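Local structure of chlorella virus DNA ligase-adenylate (Chlorella virus, 1FVI) at residues K44-S49 / S79-G84. The protein probably joins nicked DNA strands as an ATP-dependent DNA ligase, working through a covalent enzyme-adenylate intermediate. The protein carries 1 engineered substitution. Residues are numbered along the deposited sequence; the frame is centred on the assembly and turned at random.
Sequences KPIRNS and SAVMTG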
# COMPACT_ATOMS: atom_id res chain seq x y z
N LYS A 44 -3.72 -5.01 -22.07
CA LYS A 44 -3.08 -6.06 -22.84
C LYS A 44 -2.79 -7.15 -21.82
O LYS A 44 -2.61 -6.87 -20.63
CB LYS A 44 -1.82 -5.50 -23.50
CG LYS A 44 -2.14 -4.49 -24.61
CD LYS A 44 -2.70 -5.22 -25.86
CE LYS A 44 -3.44 -4.31 -26.85
NZ LYS A 44 -4.87 -4.07 -26.47
N PRO A 45 -2.83 -8.42 -22.24
CA PRO A 45 -2.56 -9.49 -21.26
C PRO A 45 -1.21 -9.41 -20.52
O PRO A 45 -0.23 -8.90 -21.06
CB PRO A 45 -2.70 -10.77 -22.09
CG PRO A 45 -2.47 -10.32 -23.51
CD PRO A 45 -3.17 -8.99 -23.55
N ILE A 46 -1.23 -9.85 -19.26
CA ILE A 46 -0.06 -9.90 -18.38
C ILE A 46 0.96 -10.85 -19.04
O ILE A 46 0.63 -11.99 -19.36
CB ILE A 46 -0.45 -10.45 -16.98
CG1 ILE A 46 -1.40 -9.49 -16.27
CG2 ILE A 46 0.76 -10.72 -16.13
CD1 ILE A 46 -0.90 -8.07 -16.15
N ARG A 47 2.18 -10.35 -19.24
CA ARG A 47 3.25 -11.09 -19.89
C ARG A 47 3.66 -12.38 -19.20
O ARG A 47 4.03 -13.36 -19.86
CB ARG A 47 4.46 -10.18 -20.09
CG ARG A 47 4.21 -9.01 -21.02
CD ARG A 47 4.94 -9.17 -22.35
NE ARG A 47 4.51 -10.36 -23.07
CZ ARG A 47 5.32 -11.16 -23.74
NH1 ARG A 47 6.62 -10.90 -23.80
NH2 ARG A 47 4.84 -12.24 -24.34
N ASN A 48 3.65 -12.36 -17.87
CA ASN A 48 4.01 -13.53 -17.08
C ASN A 48 2.84 -14.52 -17.09
O ASN A 48 1.89 -14.39 -16.31
CB ASN A 48 4.36 -13.12 -15.65
CG ASN A 48 4.90 -14.27 -14.84
OD1 ASN A 48 4.63 -15.43 -15.14
ND2 ASN A 48 5.66 -13.96 -13.79
N SER A 49 2.95 -15.55 -17.94
CA SER A 49 1.90 -16.56 -18.11
C SER A 49 1.46 -17.34 -16.89
O SER A 49 0.29 -17.69 -16.78
CB SER A 49 2.28 -17.53 -19.22
OG SER A 49 2.29 -16.86 -20.47
N SER A 79 9.59 -6.50 -13.69
CA SER A 79 10.17 -7.47 -14.61
C SER A 79 9.57 -8.86 -14.45
O SER A 79 9.52 -9.62 -15.40
CB SER A 79 11.68 -7.53 -14.44
OG SER A 79 12.03 -7.68 -13.08
N ALA A 80 9.13 -9.20 -13.24
CA ALA A 80 8.53 -10.51 -13.03
C ALA A 80 7.14 -10.58 -13.69
O ALA A 80 6.81 -11.55 -14.37
CB ALA A 80 8.43 -10.80 -11.53
N VAL A 81 6.36 -9.52 -13.51
CA VAL A 81 5.01 -9.42 -14.06
C VAL A 81 5.01 -9.12 -15.56
O VAL A 81 4.28 -9.74 -16.34
CB VAL A 81 4.20 -8.26 -13.39
CG1 VAL A 81 2.78 -8.21 -13.94
CG2 VAL A 81 4.18 -8.41 -11.87
N MET A 82 5.84 -8.16 -15.95
CA MET A 82 5.89 -7.71 -17.32
C MET A 82 6.77 -8.46 -18.29
O MET A 82 6.79 -8.13 -19.48
CB MET A 82 6.17 -6.20 -17.35
CG MET A 82 5.15 -5.37 -16.55
SD MET A 82 3.43 -5.85 -16.95
CE MET A 82 3.19 -4.94 -18.54
N THR A 83 7.51 -9.45 -17.82
CA THR A 83 8.34 -10.23 -18.72
C THR A 83 7.58 -11.51 -19.02
O THR A 83 7.03 -12.13 -18.12
CB THR A 83 9.74 -10.53 -18.14
OG1 THR A 83 10.42 -9.30 -17.88
CG2 THR A 83 10.58 -11.36 -19.12
N GLY A 84 7.55 -11.88 -20.30
CA GLY A 84 6.84 -13.07 -20.74
C GLY A 84 7.37 -14.41 -20.30
O GLY A 84 7.70 -15.25 -21.14
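Ala80 O, near the C-terminal end of helix 74-82, is gripped by two donors. The stronger is the side-chain amide of Asn48, with ND2 2.7 Å from Ala80 O. The other is a weak bond from His85 ND1. The amide nitrogen stands above the Ala80 carbonyl plane, 46° out of it, and the bond is bent, 138° at the hydrogen. CG of Asn48 lies anti to its own backbone N (chi1 -173°), which carries the amide across to Ala80 O. The next carbonyl is used too. Asn48 N donates to Val81 O over 3.1 Å, again from above the carbonyl plane. One asparagine thus binds two successive carbonyls of this helix.

The same residue is the N-cap of helix 49-58. Its OD1 takes weak hydrogen bonds from Val50 N and Met51 N, so both ends of the amide are engaged and its rotation is probably fixed. The contact joins the start of one helix to the end of another within the adenylation domain of the ligase. It sits away from the nucleotide, with the Val81 side chain about 13 Å from AMP.

Beside these hydrogen bonds, Ile46 CG2 meets Val81 CG1 at 3.9 Å, the two side chains crossing obliquely. Val81 also touches Ile30 of strand 30-34 and Met51. On the more exposed side, Arg47 bends at chi2 and chi3. Arg47 CG rests 3.1 Å from Met82 O, and Gly84 CA lies over one guanidinium face, toward the rim. Gly84 CA also makes a CA-H...O contact with Arg47 O at 3.0 Å.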